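Local coordinates for putative oxidoreductase (Gluconobacter oxydans, PDB 3WJ7), which probably oxidises or reduces carbonyl compounds with a nicotinamide coenzyme, as a Rossmann-fold member of the short-chain dehydrogenase/reductase (SDR) family, at residues S27-V32 with E225-A230; D87-V92 with G152-S157; K120-S125 with L229-G234; I217-D222 with V328-A333. All blocks are in the same frame, centred on the assembly; numbering follows the deposited sequence.

Contact 1: S27-V32 with E225-A230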
# COMPACT_ATOMS: atom_id res chain seq x y z
N SER A 27 3.66 29.11 1.13
CA SER A 27 4.42 30.35 1.27
C SER A 27 3.78 31.50 0.53
O SER A 27 3.89 32.65 0.94
CB SER A 27 5.90 30.20 0.93
OG SER A 27 6.08 30.12 -0.44
N ALA A 28 3.08 31.21 -0.56
CA ALA A 28 2.47 32.33 -1.23
C ALA A 28 1.30 32.86 -0.39
O ALA A 28 1.08 34.07 -0.33
CB ALA A 28 2.06 31.96 -2.63
N VAL A 29 0.59 31.95 0.30
CA VAL A 29 -0.47 32.32 1.20
C VAL A 29 0.13 33.18 2.32
O VAL A 29 -0.41 34.24 2.67
CB VAL A 29 -1.20 31.06 1.74
CG1 VAL A 29 -1.97 31.37 3.03
CG2 VAL A 29 -2.18 30.58 0.70
N ALA A 30 1.28 32.76 2.85
CA ALA A 30 1.92 33.49 3.93
C ALA A 30 2.22 34.94 3.53
O ALA A 30 1.89 35.85 4.29
CB ALA A 30 3.18 32.79 4.37
N ARG A 31 2.82 35.14 2.35
CA ARG A 31 3.19 36.48 1.87
C ARG A 31 1.96 37.38 1.85
O ARG A 31 2.01 38.51 2.32
CB ARG A 31 3.87 36.45 0.48
CG ARG A 31 5.31 35.93 0.48
CD ARG A 31 5.86 35.67 -0.92
NE ARG A 31 6.69 34.46 -0.90
CZ ARG A 31 6.44 33.31 -1.57
NH1 ARG A 31 5.42 33.18 -2.41
NH2 ARG A 31 7.27 32.29 -1.42
N VAL A 32 0.85 36.86 1.32
CA VAL A 32 -0.38 37.65 1.20
C VAL A 32 -0.87 38.13 2.59
O VAL A 32 -1.16 39.30 2.78
CB VAL A 32 -1.46 36.87 0.40
CG1 VAL A 32 -2.87 37.43 0.60
CG2 VAL A 32 -1.11 36.84 -1.08
N GLU A 225 -4.41 34.77 -2.69
CA GLU A 225 -5.27 35.89 -2.42
C GLU A 225 -6.63 35.32 -2.03
O GLU A 225 -7.25 35.76 -1.03
CB GLU A 225 -5.34 36.79 -3.68
CG GLU A 225 -6.48 37.82 -3.73
CD GLU A 225 -6.43 38.96 -2.69
OE1 GLU A 225 -5.38 39.18 -2.01
OE2 GLU A 225 -7.47 39.66 -2.58
N GLY A 226 -7.08 34.32 -2.78
CA GLY A 226 -8.37 33.69 -2.51
C GLY A 226 -8.49 33.14 -1.09
O GLY A 226 -9.58 33.14 -0.52
N HIS A 227 -7.38 32.69 -0.50
CA HIS A 227 -7.40 32.28 0.90
C HIS A 227 -7.73 33.49 1.79
O HIS A 227 -8.47 33.37 2.76
CB HIS A 227 -6.06 31.71 1.35
CG HIS A 227 -5.78 30.33 0.86
ND1 HIS A 227 -5.67 29.24 1.70
CD2 HIS A 227 -5.50 29.86 -0.38
CE1 HIS A 227 -5.39 28.16 1.00
NE2 HIS A 227 -5.28 28.51 -0.27
N ALA A 228 -7.15 34.65 1.47
CA ALA A 228 -7.37 35.81 2.32
C ALA A 228 -8.83 36.22 2.26
O ALA A 228 -9.45 36.53 3.29
CB ALA A 228 -6.43 36.96 1.94
N LEU A 229 -9.37 36.18 1.04
CA LEU A 229 -10.79 36.51 0.78
C LEU A 229 -11.73 35.57 1.48
O LEU A 229 -12.82 35.97 1.85
CB LEU A 229 -11.10 36.46 -0.72
CG LEU A 229 -10.26 37.47 -1.51
CD1 LEU A 229 -10.39 37.29 -3.03
CD2 LEU A 229 -10.63 38.87 -1.02
N ALA A 230 -11.33 34.30 1.64
CA ALA A 230 -12.19 33.35 2.36
C ALA A 230 -12.21 33.65 3.85
O ALA A 230 -13.25 33.50 4.48
CB ALA A 230 -11.80 31.93 2.12

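Contact 2: D87-V92 with G152-S157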
# COMPACT_ATOMS: atom_id res chain seq x y z
N ASP A 87 3.20 19.45 1.32
CA ASP A 87 3.46 19.30 -0.11
C ASP A 87 2.16 19.28 -0.91
O ASP A 87 1.05 19.43 -0.38
CB ASP A 87 4.24 18.01 -0.38
CG ASP A 87 5.04 17.54 0.80
OD1 ASP A 87 6.10 18.14 1.08
OD2 ASP A 87 4.59 16.57 1.46
N TYR A 88 2.35 19.07 -2.21
CA TYR A 88 1.31 19.08 -3.22
C TYR A 88 1.76 17.96 -4.20
O TYR A 88 2.66 18.17 -5.03
CB TYR A 88 1.24 20.49 -3.90
CG TYR A 88 0.24 20.58 -5.04
CD1 TYR A 88 -1.02 21.20 -4.88
CD2 TYR A 88 0.54 19.99 -6.29
CE1 TYR A 88 -1.94 21.21 -5.92
CE2 TYR A 88 -0.36 20.00 -7.33
CZ TYR A 88 -1.59 20.61 -7.16
OH TYR A 88 -2.44 20.58 -8.26
N ARG A 89 1.18 16.77 -4.05
CA ARG A 89 1.56 15.59 -4.88
C ARG A 89 3.04 15.10 -4.77
O ARG A 89 3.58 14.58 -5.75
CB ARG A 89 1.20 15.82 -6.36
CG ARG A 89 -0.26 15.59 -6.74
CD ARG A 89 -0.59 16.47 -7.95
NE ARG A 89 -1.51 15.87 -8.93
CZ ARG A 89 -1.57 16.23 -10.22
NH1 ARG A 89 -0.76 17.17 -10.70
NH2 ARG A 89 -2.43 15.64 -11.03
N LEU A 90 3.66 15.24 -3.58
CA LEU A 90 4.97 14.63 -3.27
C LEU A 90 4.93 13.10 -3.42
O LEU A 90 4.27 12.40 -2.65
CB LEU A 90 5.42 14.97 -1.83
CG LEU A 90 6.71 14.34 -1.24
CD1 LEU A 90 7.96 15.16 -1.49
CD2 LEU A 90 6.60 14.07 0.27
N TRP A 91 5.63 12.58 -4.43
CA TRP A 91 5.76 11.15 -4.62
C TRP A 91 6.39 10.51 -3.35
O TRP A 91 7.24 11.13 -2.69
CB TRP A 91 6.63 10.89 -5.85
CG TRP A 91 6.99 9.46 -5.99
CD1 TRP A 91 6.39 8.57 -6.79
CD2 TRP A 91 8.02 8.74 -5.27
NE1 TRP A 91 6.97 7.33 -6.65
CE2 TRP A 91 7.97 7.40 -5.71
CE3 TRP A 91 8.97 9.10 -4.30
CZ2 TRP A 91 8.83 6.41 -5.23
CZ3 TRP A 91 9.83 8.11 -3.80
CH2 TRP A 91 9.75 6.78 -4.27
N VAL A 92 5.95 9.30 -3.01
CA VAL A 92 6.48 8.57 -1.86
C VAL A 92 6.49 7.09 -2.15
O VAL A 92 5.65 6.59 -2.89
CB VAL A 92 5.64 8.81 -0.55
CG1 VAL A 92 6.00 10.13 0.13
CG2 VAL A 92 4.15 8.75 -0.83
N GLY A 152 -7.12 7.59 -7.60
CA GLY A 152 -5.78 7.34 -7.04
C GLY A 152 -5.66 7.70 -5.57
O GLY A 152 -6.59 8.23 -4.95
N ILE A 153 -4.50 7.42 -5.02
CA ILE A 153 -4.31 7.63 -3.63
C ILE A 153 -4.23 9.13 -3.39
O ILE A 153 -4.77 9.59 -2.41
CB ILE A 153 -3.10 6.80 -3.09
CG1 ILE A 153 -3.54 5.35 -2.93
CG2 ILE A 153 -2.74 7.25 -1.67
CD1 ILE A 153 -2.45 4.28 -3.00
N TYR A 154 -3.65 9.89 -4.30
CA TYR A 154 -3.57 11.33 -4.13
C TYR A 154 -4.96 11.92 -3.96
O TYR A 154 -5.20 12.68 -3.05
CB TYR A 154 -2.81 12.08 -5.26
CG TYR A 154 -3.00 13.61 -5.14
CD1 TYR A 154 -2.38 14.34 -4.10
CD2 TYR A 154 -3.86 14.31 -6.02
CE1 TYR A 154 -2.60 15.71 -3.94
CE2 TYR A 154 -4.06 15.68 -5.88
CZ TYR A 154 -3.43 16.37 -4.84
OH TYR A 154 -3.62 17.75 -4.72
N LYS A 155 -5.87 11.60 -4.85
CA LYS A 155 -7.19 12.17 -4.77
C LYS A 155 -7.91 11.59 -3.57
O LYS A 155 -8.55 12.32 -2.86
CB LYS A 155 -8.00 11.97 -6.08
CG LYS A 155 -7.32 12.49 -7.34
CD LYS A 155 -8.17 12.27 -8.59
CE LYS A 155 -9.46 13.12 -8.68
NZ LYS A 155 -9.80 13.45 -10.11
N LEU A 156 -7.80 10.28 -3.33
CA LEU A 156 -8.50 9.60 -2.22
C LEU A 156 -8.13 10.22 -0.90
O LEU A 156 -9.00 10.47 -0.04
CB LEU A 156 -8.15 8.12 -2.14
CG LEU A 156 -9.07 7.29 -1.24
CD1 LEU A 156 -10.52 7.45 -1.64
CD2 LEU A 156 -8.72 5.81 -1.19
N SER A 157 -6.85 10.51 -0.77
CA SER A 157 -6.35 11.22 0.37
C SER A 157 -6.99 12.64 0.50
O SER A 157 -7.37 13.10 1.60
CB SER A 157 -4.86 11.36 0.20
OG SER A 157 -4.30 11.57 1.45

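Contact 3: K120-S125 with L229-G234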
# COMPACT_ATOMS: atom_id res chain seq x y z
N LYS A 120 -11.25 31.01 13.95
CA LYS A 120 -11.49 30.73 12.54
C LYS A 120 -10.38 29.91 11.88
O LYS A 120 -9.19 30.17 12.09
CB LYS A 120 -11.79 32.01 11.76
CG LYS A 120 -12.68 31.73 10.56
CD LYS A 120 -13.31 33.01 10.02
CE LYS A 120 -14.69 33.27 10.63
NZ LYS A 120 -15.40 34.21 9.74
N ILE A 121 -10.81 28.92 11.10
CA ILE A 121 -9.91 27.99 10.46
C ILE A 121 -10.19 28.06 8.99
O ILE A 121 -11.34 27.98 8.55
CB ILE A 121 -10.14 26.56 11.00
CG1 ILE A 121 -9.72 26.51 12.45
CG2 ILE A 121 -9.32 25.52 10.23
CD1 ILE A 121 -10.28 25.34 13.21
N ILE A 122 -9.15 28.23 8.20
CA ILE A 122 -9.32 28.08 6.77
C ILE A 122 -8.56 26.86 6.33
O ILE A 122 -7.32 26.75 6.52
CB ILE A 122 -8.78 29.28 6.03
CG1 ILE A 122 -9.67 30.49 6.32
CG2 ILE A 122 -8.70 29.04 4.51
CD1 ILE A 122 -8.79 31.65 6.00
N TYR A 123 -9.30 25.91 5.77
CA TYR A 123 -8.74 24.67 5.37
C TYR A 123 -8.49 24.65 3.87
O TYR A 123 -9.42 24.84 3.05
CB TYR A 123 -9.65 23.52 5.75
CG TYR A 123 -9.09 22.22 5.25
CD1 TYR A 123 -7.82 21.81 5.62
CD2 TYR A 123 -9.79 21.45 4.35
CE1 TYR A 123 -7.28 20.63 5.15
CE2 TYR A 123 -9.27 20.27 3.88
CZ TYR A 123 -8.01 19.87 4.29
OH TYR A 123 -7.51 18.72 3.83
N CYS A 124 -7.22 24.40 3.51
CA CYS A 124 -6.86 24.29 2.11
C CYS A 124 -7.06 22.90 1.64
O CYS A 124 -6.41 21.98 2.12
CB CYS A 124 -5.45 24.75 1.85
SG CYS A 124 -5.19 25.15 0.08
N SER A 125 -7.97 22.70 0.71
CA SER A 125 -8.24 21.36 0.23
C SER A 125 -7.95 21.37 -1.24
O SER A 125 -6.97 21.96 -1.63
CB SER A 125 -9.67 21.02 0.54
OG SER A 125 -10.20 20.00 -0.25
N LEU A 229 -9.37 36.18 1.04
CA LEU A 229 -10.79 36.51 0.78
C LEU A 229 -11.73 35.57 1.48
O LEU A 229 -12.82 35.97 1.85
CB LEU A 229 -11.10 36.46 -0.72
CG LEU A 229 -10.26 37.47 -1.51
CD1 LEU A 229 -10.39 37.29 -3.03
CD2 LEU A 229 -10.63 38.87 -1.02
N ALA A 230 -11.33 34.30 1.64
CA ALA A 230 -12.19 33.35 2.36
C ALA A 230 -12.21 33.65 3.85
O ALA A 230 -13.25 33.50 4.48
CB ALA A 230 -11.80 31.93 2.12
N LEU A 231 -11.06 34.08 4.39
CA LEU A 231 -10.99 34.58 5.75
C LEU A 231 -11.86 35.83 5.93
O LEU A 231 -12.52 35.97 6.97
CB LEU A 231 -9.55 34.92 6.15
CG LEU A 231 -9.46 35.76 7.44
CD1 LEU A 231 -9.72 34.95 8.67
CD2 LEU A 231 -8.09 36.36 7.59
N GLU A 232 -11.85 36.75 4.96
CA GLU A 232 -12.61 38.01 5.11
C GLU A 232 -14.11 37.87 4.88
O GLU A 232 -14.87 38.32 5.71
CB GLU A 232 -12.02 39.14 4.28
CG GLU A 232 -10.74 39.68 4.91
CD GLU A 232 -9.66 40.01 3.88
OE1 GLU A 232 -9.99 40.13 2.68
OE2 GLU A 232 -8.46 40.13 4.27
N ARG A 233 -14.53 37.18 3.80
CA ARG A 233 -15.94 37.18 3.39
C ARG A 233 -16.59 35.81 3.27
O ARG A 233 -17.73 35.69 2.81
CB ARG A 233 -16.15 37.99 2.06
CG ARG A 233 -15.29 39.26 1.94
CD ARG A 233 -15.46 40.03 0.63
NE ARG A 233 -16.49 41.08 0.68
CZ ARG A 233 -17.53 41.21 -0.16
NH1 ARG A 233 -17.72 40.37 -1.18
NH2 ARG A 233 -18.38 42.22 0.02
N GLY A 234 -15.89 34.75 3.67
CA GLY A 234 -16.41 33.37 3.47
C GLY A 234 -17.27 32.96 4.64
O GLY A 234 -17.11 33.53 5.70

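Contact 4: I217-D222 with V328-A333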
# COMPACT_ATOMS: atom_id res chain seq x y z
N ILE A 217 -5.94 25.49 -14.64
CA ILE A 217 -4.76 26.18 -14.13
C ILE A 217 -5.08 27.52 -13.48
O ILE A 217 -5.97 28.24 -13.92
CB ILE A 217 -3.69 26.28 -15.22
CG1 ILE A 217 -3.01 24.91 -15.28
CG2 ILE A 217 -2.64 27.34 -14.89
CD1 ILE A 217 -2.36 24.63 -16.58
N VAL A 218 -4.35 27.84 -12.41
CA VAL A 218 -4.66 28.98 -11.60
C VAL A 218 -3.37 29.55 -11.11
O VAL A 218 -2.50 28.81 -10.68
CB VAL A 218 -5.52 28.61 -10.38
CG1 VAL A 218 -4.84 27.53 -9.52
CG2 VAL A 218 -5.85 29.85 -9.59
N HIS A 219 -3.25 30.86 -11.18
CA HIS A 219 -2.05 31.50 -10.70
C HIS A 219 -1.95 31.21 -9.20
O HIS A 219 -2.94 31.31 -8.49
CB HIS A 219 -2.09 33.01 -10.96
CG HIS A 219 -0.74 33.64 -10.97
ND1 HIS A 219 0.04 33.72 -9.83
CD2 HIS A 219 -0.01 34.18 -11.97
CE1 HIS A 219 1.21 34.26 -10.15
NE2 HIS A 219 1.20 34.56 -11.43
N VAL A 220 -0.76 30.82 -8.76
CA VAL A 220 -0.46 30.55 -7.36
C VAL A 220 -0.79 31.74 -6.47
O VAL A 220 -1.29 31.58 -5.35
CB VAL A 220 1.01 30.09 -7.16
CG1 VAL A 220 1.97 31.26 -7.27
CG2 VAL A 220 1.21 29.44 -5.81
N ASP A 221 -0.54 32.95 -6.98
CA ASP A 221 -0.84 34.19 -6.22
C ASP A 221 -2.34 34.45 -6.12
O ASP A 221 -2.80 35.12 -5.22
CB ASP A 221 -0.09 35.39 -6.80
CG ASP A 221 1.43 35.31 -6.52
OD1 ASP A 221 1.79 34.81 -5.45
OD2 ASP A 221 2.27 35.74 -7.36
N ASP A 222 -3.09 33.87 -7.04
CA ASP A 222 -4.52 34.00 -7.00
C ASP A 222 -5.10 33.04 -6.02
O ASP A 222 -6.06 33.39 -5.36
CB ASP A 222 -5.13 33.82 -8.37
CG ASP A 222 -4.88 35.01 -9.24
OD1 ASP A 222 -4.71 36.11 -8.68
OD2 ASP A 222 -4.80 34.86 -10.47
N VAL A 328 1.62 30.91 -16.53
CA VAL A 328 2.61 30.17 -17.30
C VAL A 328 3.82 31.07 -17.63
O VAL A 328 4.97 30.65 -17.49
CB VAL A 328 1.99 29.61 -18.61
CG1 VAL A 328 3.04 29.01 -19.52
CG2 VAL A 328 0.89 28.61 -18.31
N THR A 329 3.54 32.29 -18.08
CA THR A 329 4.53 33.34 -18.33
C THR A 329 5.45 33.61 -17.15
O THR A 329 6.65 33.60 -17.30
CB THR A 329 3.82 34.66 -18.73
OG1 THR A 329 3.07 34.46 -19.94
CG2 THR A 329 4.84 35.79 -18.92
N ASP A 330 4.89 33.89 -15.99
CA ASP A 330 5.69 34.12 -14.79
C ASP A 330 6.54 32.90 -14.39
O ASP A 330 7.73 33.05 -14.09
CB ASP A 330 4.82 34.51 -13.62
CG ASP A 330 4.03 35.77 -13.88
OD1 ASP A 330 4.33 36.50 -14.86
OD2 ASP A 330 3.10 36.03 -13.07
N ALA A 331 5.93 31.71 -14.41
CA ALA A 331 6.61 30.47 -14.06
C ALA A 331 7.84 30.25 -14.96
O ALA A 331 8.93 29.88 -14.46
CB ALA A 331 5.65 29.28 -14.13
N ILE A 332 7.69 30.50 -16.26
CA ILE A 332 8.83 30.39 -17.19
C ILE A 332 9.84 31.51 -16.95
O ILE A 332 11.04 31.25 -16.91
CB ILE A 332 8.40 30.37 -18.66
CG1 ILE A 332 7.80 29.02 -18.99
CG2 ILE A 332 9.57 30.68 -19.59
CD1 ILE A 332 6.71 29.09 -20.02
N ALA A 333 9.40 32.74 -16.72
CA ALA A 333 10.39 33.80 -16.53
C ALA A 333 11.22 33.46 -15.29
O ALA A 333 12.46 33.60 -15.27
CB ALA A 333 9.75 35.19 -16.40

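Contact 1: S27-V32 with E225-A230
Val29 and His227 meet because each turns a group beside its own backbone N: CG2 of Val29 lies there with CG1 trans to that nitrogen (chi1 160°), and the imidazole of His227 does likewise. The methyl thus comes down over the middle of the flat ring, Val29 CG2 standing 3.6 Å from the His227 ring centroid and 13° from the normal, a CH-pi contact. One turn further on, Val32 sends CG1 across to the methyl of Ala228, with 3.8 Å between Val32 CG1 and Ala228 CB. The same CG1 passes Glu225 OE1 at 4.0 Å, where the glutamate chain bends at chi2, its OE1 held by a salt bridge to Arg36 NH1.

The axes of segments 27-32 and 225-230 approach to 8.9 Å and cross at -57°; they lie on helices 24-35 and 220-233. Helix 24-35 follows the glycine-rich loop of the Rossmann fold, the element that in relatives receives the coenzyme's pyrophosphate. Compact valines and alanines suit the crossing, since they fill it without holding the helices apart, and both valines also touch Ala224, another small residue of helix 220-233. His227 also touches Ile122, Cys124 and Val179 of the central sheet, and its side chain lies about 6 Å from a bound mercury(II) ion. An alanine at His227 would probably leave the Val29 methyl without its aromatic face and open a gap between helix and sheet. The chemistry is chiefly apolar and dispersive: branched methyls and an aromatic face join the helices, and the glutamate's charge is balanced by Arg36.

Contact 2: D87-V92 with G152-S157
Tyr154 is the main bearing surface here, and Arg89 lies across it. The aliphatic part of the arginine does the touching: CG sits over the centre of the phenol ring, 3.5 Å from the centroid and 7° off the normal, so the contact is CH-pi. Tyr154 CD1 is the ring atom nearest Arg89 CG, at 3.6 Å. Beyond CG the chain bends at chi3, and the guanidinium is tilted 58° from the ring, with Arg89 NE 4.0 Å from Tyr154 CE2. Arg89 is exposed and poorly ordered, so the placing of its guanidinium is less certain. The hydroxyl of Tyr154 stands over the Tyr88 ring toward its rim, OH lying 4.0 Å from Tyr88 CE1.

With CG trans to the backbone N (chi1 169°), the phenol of Tyr154 reaches from the first helical turn toward the loop. This tyrosine begins a Tyr-x-x-x-Lys sequence, the SDR signature, so it is probably the active-site tyrosine, as in relatives. A serine here would probably take away the aromatic face under Arg89 CG and the hydroxyl over the Tyr88 ring, opening a gap between loop and helix.

The loop runs from strand 78-83 to helix 95-115, while Gly152 occupies the N-cap position of helix 153-172. Tyr88 also packs on Thr183 and Pro184 of strand 176-185, and Ile153 on Pro95 and Glu96 of helix 95-115.

Contact 3: K120-S125 with L229-G234
In the Rossmann-fold core, strand 120-124 is covered on one face by the last turns of helix 220-233, where Ile122 meets Leu231. The isoleucine extends CG1 beside its backbone N (chi1 -68°) and stretches on to CD1, whose methyl lies against the base of the leucine: Ile122 CD1 is 3.4 Å from Leu231 CB and 3.7 Å from Leu231 CA. The two side chains cross at about a right angle, the end of the isoleucine meeting the base of the leucine. Leu231 swings its branch away from its own backbone N (chi1 166°), and Leu231 CD1 comes to 4.3 Å from Lys120 CD, in the lysine's aliphatic stem.

This is the alpha/beta/alpha layering of the fold. Lys120 and Ile122 face the helix while Ile121 turns to the other side of the sheet, where it packs on Leu81 and Leu174. A beta-branched isoleucine suits the strand and a leucine the helix, both apolar where the layers join. Lys120 is well placed at the border, because its methylenes can pack on Leu231 while Lys120 NZ stands 4.4 Å from Gly234 O, too far for a bond.

The neighbouring strand 78-83 shares the work, Leu231 touching both Ile80 and Phe82. At the helix end, Gly234 N gives a weak bond to Ala230 O, 3.0 Å long. Glu232 OE2 forms a salt bridge with NE of Arg36.

Contact 4: I217-D222 with V328-A333
His219, facing Asp330 across the contact, stands where the chain leaves strand 214-219 and starts helix 220-233: its backbone is still outside the helical region, whereas Val220 is already helical. It is the N-cap of that helix, and Asp222 N bonds back to His219 O at 2.9 Å. The facing segment is regular helix within 324-337, and the CA atoms of His219 and Val328 are the nearest pair, 8.2 Å apart.

In His219, CG stands anti to the backbone N, beside the carbonyl carbon (chi1 -159°), which sets the ring between Asp221 N and the facing helix. His219 ND1 accepts from the backbone N of Asp221 at 3.0 Å, a capping bond that meets the ring in its plane. Histidine suits this place because its two ring nitrogens can accept and donate at once, and Asp330 supplies the matching acceptor. The contact therefore ties the end of strand 214-219 and the start of helix 220-233 to a helix near the C terminus. Arg322, salt-bridged to Asp222, also touches His219.

The His219 NE2 to Asp330 OD2 bond is 2.9 Å long and nearly straight at 168°, meeting OD2 on its anti side, 21° out of the carboxylate plane.

Overall arrangement
Followed from the N terminus, the chain starts contact 1 on helix 24-35, then contact 2 in the loop after strand 78-83 and contact 3 on strand 120-124. Contact 2 closes first, at helix 153-172, wholly within the span of contact 1 and crossing contact 3. Contact 4 opens after it, at the end of strand 214-219. Contacts 1 and 3 then close on helix 220-233, sharing Leu229 and Ala230. Contact 4 crosses both, closing only on helix 324-337. Helix 220-233 thus joins helix 24-35, the central sheet and the C-terminal helix, while contact 2 touches none of the others and ties the loop after strand 78-83 to the start of helix 153-172.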